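Local coordinates for protein SidF, inhibitor of growth family, member 3 (Legionella pneumophila subsp. pneumophila, PDB 4FYE) that acts as a phosphoinositide phosphatase, probably removing the 3-phosphate from phosphatidylinositol 3,4,5-trisphosphate in membranes, at residues Cys207-Lys212 / Thr395-Ser400; Asp265-Pro270 / Ala306-Asp311. The protein carries 1 engineered substitution. All blocks are in the same frame, centred on the assembly; numbering follows the deposited sequence.

Interaction 1: residues Cys207-Lys212 / Thr395-Ser400; sequences CGRYTK and TIQTGS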
loop_
_atom_site.group_PDB
_atom_site.type_symbol
_atom_site.label_atom_id
_atom_site.label_comp_id
_atom_site.label_asym_id
_atom_site.label_seq_id
_atom_site.Cartn_x
_atom_site.Cartn_y
_atom_site.Cartn_z
ATOM N N CYS A 207 6.143 -0.897 -8.475
ATOM C CA CYS A 207 5.621 -1.764 -9.463
ATOM C C CYS A 207 4.576 -1.030 -10.211
ATOM O O CYS A 207 4.251 0.105 -9.880
ATOM C CB CYS A 207 4.996 -2.983 -8.781
ATOM S SG CYS A 207 3.752 -2.450 -7.628
ATOM N N GLY A 208 4.010 -1.734 -11.178
ATOM C CA GLY A 208 2.922 -1.237 -11.974
ATOM C C GLY A 208 3.465 -0.985 -13.357
ATOM O O GLY A 208 4.630 -0.605 -13.524
ATOM N N ARG A 209 2.593 -1.188 -14.333
ATOM C CA ARG A 209 2.922 -1.118 -15.706
ATOM C C ARG A 209 1.585 -0.872 -16.396
ATOM O O ARG A 209 0.547 -1.345 -15.952
ATOM C CB ARG A 209 3.560 -2.447 -16.100
ATOM C CG ARG A 209 3.761 -2.661 -17.568
ATOM C CD ARG A 209 4.427 -3.988 -17.825
ATOM N NE ARG A 209 5.235 -3.939 -19.041
ATOM C CZ ARG A 209 6.536 -3.651 -19.064
ATOM N NH1 ARG A 209 7.186 -3.377 -17.927
ATOM N NH2 ARG A 209 7.189 -3.643 -20.228
ATOM N N TYR A 210 1.586 -0.087 -17.464
ATOM C CA TYR A 210 0.329 0.263 -18.125
ATOM C C TYR A 210 -0.354 -0.928 -18.799
ATOM O O TYR A 210 0.312 -1.759 -19.417
ATOM C CB TYR A 210 0.600 1.324 -19.173
ATOM C CG TYR A 210 0.888 2.678 -18.620
ATOM C CD1 TYR A 210 0.042 3.266 -17.689
ATOM C CD2 TYR A 210 1.990 3.412 -19.068
ATOM C CE1 TYR A 210 0.297 4.548 -17.194
ATOM C CE2 TYR A 210 2.261 4.700 -18.589
ATOM C CZ TYR A 210 1.410 5.271 -17.666
ATOM O OH TYR A 210 1.681 6.536 -17.182
ATOM N N THR A 211 -1.678 -1.005 -18.728
ATOM C CA THR A 211 -2.387 -2.014 -19.537
ATOM C C THR A 211 -2.427 -1.602 -21.008
ATOM O O THR A 211 -2.208 -0.440 -21.335
ATOM C CB THR A 211 -3.836 -2.199 -19.123
ATOM O OG1 THR A 211 -4.505 -0.955 -19.229
ATOM C CG2 THR A 211 -3.967 -2.714 -17.695
ATOM N N LYS A 212 -2.707 -2.533 -21.906
ATOM C CA LYS A 212 -2.700 -2.147 -23.288
ATOM C C LYS A 212 -3.779 -1.100 -23.539
ATOM O O LYS A 212 -3.554 -0.146 -24.259
ATOM C CB LYS A 212 -2.801 -3.351 -24.242
ATOM C CG LYS A 212 -1.600 -4.257 -24.087
ATOM C CD LYS A 212 -1.100 -4.817 -25.396
ATOM C CE LYS A 212 -0.126 -5.968 -25.179
ATOM N NZ LYS A 212 -0.176 -6.967 -26.318
ATOM N N THR A 395 -2.147 -8.443 -19.513
ATOM C CA THR A 395 -0.878 -8.775 -20.176
ATOM C C THR A 395 0.086 -9.233 -19.098
ATOM O O THR A 395 0.142 -8.611 -18.067
ATOM C CB THR A 395 -0.295 -7.527 -20.885
ATOM O OG1 THR A 395 -1.069 -7.285 -22.051
ATOM C CG2 THR A 395 1.126 -7.733 -21.305
ATOM N N ILE A 396 0.839 -10.307 -19.336
ATOM C CA ILE A 396 1.740 -10.813 -18.347
ATOM C C ILE A 396 3.096 -10.724 -18.989
ATOM O O ILE A 396 3.305 -11.298 -20.063
ATOM C CB ILE A 396 1.412 -12.302 -18.007
ATOM C CG1 ILE A 396 0.049 -12.417 -17.294
ATOM C CG2 ILE A 396 2.543 -13.001 -17.234
ATOM C CD1 ILE A 396 0.133 -12.123 -15.853
ATOM N N GLN A 397 4.007 -10.015 -18.334
ATOM C CA GLN A 397 5.425 -10.044 -18.741
ATOM C C GLN A 397 6.097 -11.400 -18.504
ATOM O O GLN A 397 6.195 -11.827 -17.352
ATOM C CB GLN A 397 6.206 -9.064 -17.890
ATOM C CG GLN A 397 5.982 -7.621 -18.175
ATOM C CD GLN A 397 6.107 -7.360 -19.643
ATOM O OE1 GLN A 397 5.109 -7.016 -20.298
ATOM N NE2 GLN A 397 7.316 -7.579 -20.194
ATOM N N THR A 398 6.618 -12.043 -19.550
ATOM C CA THR A 398 7.297 -13.344 -19.406
ATOM C C THR A 398 8.814 -13.217 -19.296
ATOM O O THR A 398 9.460 -13.961 -18.577
ATOM C CB THR A 398 6.982 -14.303 -20.571
ATOM O OG1 THR A 398 7.526 -13.773 -21.771
ATOM C CG2 THR A 398 5.476 -14.503 -20.750
ATOM N N GLY A 399 9.366 -12.273 -20.044
ATOM C CA GLY A 399 10.778 -12.012 -20.061
ATOM C C GLY A 399 10.952 -10.554 -20.429
ATOM O O GLY A 399 9.965 -9.799 -20.545
ATOM N N SER A 400 12.203 -10.143 -20.625
ATOM C CA SER A 400 12.489 -8.718 -20.846
ATOM C C SER A 400 12.026 -8.241 -22.233
ATOM O O SER A 400 11.792 -7.074 -22.417
ATOM C CB SER A 400 13.954 -8.356 -20.544
ATOM O OG SER A 400 14.776 -8.839 -21.582
HETATM O O HOH W 1 -3.097 -5.305 -20.788
#

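Interaction 2: residues Asp265-Pro270 / Ala306-Asp311; sequences DSFSGP and AQRQID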
loop_
_atom_site.group_PDB
_atom_site.type_symbol
_atom_site.label_atom_id
_atom_site.label_comp_id
_atom_site.label_asym_id
_atom_site.label_seq_id
_atom_site.Cartn_x
_atom_site.Cartn_y
_atom_site.Cartn_z
ATOM N N ASP A 265 4.597 -9.767 2.362
ATOM C CA ASP A 265 4.569 -9.490 0.953
ATOM C C ASP A 265 3.157 -8.922 0.576
ATOM O O ASP A 265 2.164 -9.668 0.550
ATOM C CB ASP A 265 4.877 -10.788 0.212
ATOM C CG ASP A 265 4.851 -10.600 -1.322
ATOM O OD1 ASP A 265 4.206 -9.612 -1.818
ATOM O OD2 ASP A 265 5.510 -11.412 -2.026
ATOM N N SER A 266 3.064 -7.613 0.339
ATOM C CA SER A 266 1.803 -6.986 0.026
ATOM C C SER A 266 2.076 -5.724 -0.751
ATOM O O SER A 266 3.206 -5.535 -1.276
ATOM C CB SER A 266 1.001 -6.700 1.294
ATOM O OG SER A 266 1.500 -5.620 2.075
ATOM N N PHE A 267 1.068 -4.855 -0.843
ATOM C CA PHE A 267 1.227 -3.645 -1.638
ATOM C C PHE A 267 1.108 -2.396 -0.807
ATOM O O PHE A 267 0.207 -2.244 0.040
ATOM C CB PHE A 267 0.179 -3.570 -2.785
ATOM C CG PHE A 267 0.479 -4.462 -3.945
ATOM C CD1 PHE A 267 1.542 -4.161 -4.822
ATOM C CD2 PHE A 267 -0.305 -5.614 -4.184
ATOM C CE1 PHE A 267 1.853 -4.985 -5.897
ATOM C CE2 PHE A 267 -0.023 -6.442 -5.271
ATOM C CZ PHE A 267 1.091 -6.158 -6.103
ATOM N N SER A 268 1.988 -1.454 -1.078
ATOM C CA SER A 268 1.734 -0.112 -0.586
ATOM C C SER A 268 1.112 0.633 -1.741
ATOM O O SER A 268 1.707 0.733 -2.842
ATOM C CB SER A 268 3.028 0.571 -0.109
ATOM O OG SER A 268 2.970 1.973 -0.241
ATOM N N GLY A 269 -0.081 1.158 -1.521
ATOM C CA GLY A 269 -0.870 1.702 -2.598
ATOM C C GLY A 269 -1.723 0.611 -3.200
ATOM O O GLY A 269 -1.834 -0.466 -2.649
ATOM N N PRO A 270 -2.362 0.902 -4.316
ATOM C CA PRO A 270 -2.210 2.180 -4.991
ATOM C C PRO A 270 -2.913 3.284 -4.233
ATOM O O PRO A 270 -3.768 3.032 -3.396
ATOM C CB PRO A 270 -2.906 1.940 -6.319
ATOM C CG PRO A 270 -3.976 0.973 -5.990
ATOM C CD PRO A 270 -3.494 0.134 -4.847
ATOM N N ALA A 306 -1.806 -10.126 -10.839
ATOM C CA ALA A 306 -1.484 -11.379 -11.539
ATOM C C ALA A 306 0.014 -11.531 -11.690
ATOM O O ALA A 306 0.528 -12.628 -11.576
ATOM C CB ALA A 306 -2.148 -11.416 -12.902
ATOM N N GLN A 307 0.724 -10.423 -11.969
ATOM C CA GLN A 307 2.221 -10.437 -12.090
ATOM C C GLN A 307 2.808 -10.788 -10.735
ATOM O O GLN A 307 3.771 -11.529 -10.696
ATOM C CB GLN A 307 2.829 -9.067 -12.609
ATOM C CG GLN A 307 4.238 -9.177 -13.272
ATOM C CD GLN A 307 4.244 -9.768 -14.704
ATOM O OE1 GLN A 307 3.510 -9.322 -15.599
ATOM N NE2 GLN A 307 5.103 -10.753 -14.941
ATOM N N ARG A 308 2.277 -10.240 -9.627
ATOM C CA ARG A 308 2.831 -10.586 -8.308
ATOM C C ARG A 308 2.698 -12.153 -8.153
ATOM O O ARG A 308 3.621 -12.830 -7.732
ATOM C CB ARG A 308 2.123 -9.843 -7.141
ATOM C CG ARG A 308 2.411 -10.462 -5.754
ATOM C CD ARG A 308 2.007 -9.608 -4.468
ATOM N NE ARG A 308 0.916 -10.336 -4.055
ATOM C CZ ARG A 308 0.740 -11.107 -3.019
ATOM N NH1 ARG A 308 1.489 -11.109 -1.912
ATOM N NH2 ARG A 308 -0.398 -11.737 -3.086
ATOM N N GLN A 309 1.562 -12.701 -8.575
ATOM C CA GLN A 309 1.297 -14.083 -8.386
ATOM C C GLN A 309 2.325 -14.885 -9.169
ATOM O O GLN A 309 2.843 -15.846 -8.643
ATOM C CB GLN A 309 -0.139 -14.386 -8.809
ATOM C CG GLN A 309 -0.629 -15.772 -8.444
ATOM C CD GLN A 309 -2.126 -15.926 -8.650
ATOM O OE1 GLN A 309 -2.551 -16.532 -9.614
ATOM N NE2 GLN A 309 -2.925 -15.328 -7.755
ATOM N N ILE A 310 2.666 -14.481 -10.396
ATOM C CA ILE A 310 3.718 -15.150 -11.143
ATOM C C ILE A 310 5.118 -15.037 -10.419
ATOM O O ILE A 310 5.894 -16.044 -10.349
ATOM C CB ILE A 310 3.791 -14.664 -12.622
ATOM C CG1 ILE A 310 2.819 -15.397 -13.571
ATOM C CG2 ILE A 310 5.153 -15.008 -13.229
ATOM C CD1 ILE A 310 1.369 -15.355 -13.260
ATOM N N ASP A 311 5.441 -13.839 -9.893
ATOM C CA ASP A 311 6.698 -13.581 -9.157
ATOM C C ASP A 311 6.851 -14.523 -7.974
ATOM O O ASP A 311 7.966 -14.811 -7.547
ATOM C CB ASP A 311 6.643 -12.196 -8.461
ATOM C CG ASP A 311 6.692 -11.060 -9.410
ATOM O OD1 ASP A 311 6.772 -11.357 -10.650
ATOM O OD2 ASP A 311 6.634 -9.876 -8.912
#

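Interaction 1: residues Cys207-Lys212 / Thr395-Ser400
The irregular backbone from R209 to K212 runs obliquely past T395 and Q397 of strand 391-399, more against its direction than along it, about 9.7 Å away between R209 CA and Q397 CA, and the two meet through side chains and one water. Strand 391-399 is an outermost strand of a four-stranded mixed sheet. The loop facing it connects strand 199-206 of the larger, six-stranded sheet to the short helix 212-216, with T211 as N-cap. T211 caps a backbone N of the helix through its side chain, and T211 N in turn donates to Q214 OE1, as in a capping box. R209 reaches the strand as an extended arm, its CG trans to the backbone N (chi1 170°), and lays its guanidinium against the carboxamide of Q397. Q397 CD sits 3.4 Å above one face of the R209 guanidinium, displaced toward the rim, and the two planes are tilted by 31°. The aliphatic stems join in, R209 CD lying 4.0 Å from Q397 CG, while the two side chains as a whole cross at about a right angle. Q397 also packs against E403 of strand 402-416 and T6 near the N-terminus. Further along, the K212 chain, bent at chi2, passes across T395, its CE 3.5 Å from T395 OG1; its amine makes a long, weak ion pair with E403. T395 turns OG1 away from its own carbonyl carbon (chi1 -74°), and that hydroxyl also meets a water. The water accepts from K212 N at 3.0 Å, satisfying an amide in the helix's first turn, and is hydrogen-bonded to T395 OG1 at 3.1 Å.

Interaction 2: residues Asp265-Pro270 / Ala306-Asp311
R308 of helix 284-311 reaches across to D265 and F267 of strand 260-268; D265 points at the helix, while F267 sets off to the side and brings only the end of its ring close. The short axes pass 11.0 Å apart and run roughly antiparallel, at 151°, and S266 CA and R308 CA, 9.1 Å apart, mark the register. The tight part is buried and belongs almost wholly to R308. Its NH1 donates to D265 OD1 at 3.1 Å in a fairly straight salt bridge (N-H...O 164°). The oxygen lies in the guanidinium plane but is met from above the carboxylate, so the two flat groups stand nearly perpendicular. The extended chi1 and chi2 bring R308 CD to 3.4 Å from D265 OD1, and the bend at chi3 (107°) then turns the guanidinium toward the carboxylate. The same methylene packs obliquely against the F267 ring, R308 CD to F267 CE2 at 3.8 Å. D265 has further partners: R248 NE binds OD1, and R312 NH1 pairs with OD2. The carboxylate thus gathers three arginines, whose charges probably favour its ionised form. The other part of the helix turn is loose. Q307 and Q309 are partly exposed and make no contact with the strand, and although the CB of D311 faces it, the side chain comes no nearer than 6.6 Å. D311 OD2 instead pairs with R248 NH1, linking the helix to D265 indirectly. Away from the helix, S266 OG bonds K644 NZ and H264; K644 NZ also bonds F267 O. Here a helix packs against the last strand of the six-stranded sheet, which also meets strand 641-645 through F267 and N642; strand 641-645 probably leads into the phosphate-binding loop, as in CX5R phosphatases.

How the interactions relate
The centres of the two contacts lie 12 Å apart, and both segments of interaction 2 fall in the chain between those of interaction 1. The order is 207-212, 265-270, 306-311, 395-400. Helix 284-311 joins them: its 306-311 turn packs on strand 260-268 of the six-stranded sheet and, from another side, on strand 391-399 of the four-stranded one. Q307 NE2 probably donates to Q397 O at 2.9 Å, and A306 CB meets I396 CD1. C207 SG also touches F267 CE1 at 3.6 Å, joining the two first segments directly. Through these bridging contacts helix 284-311 touches both sheets of the phosphatase domain, with interaction 2 deeper and interaction 1 nearer the surface.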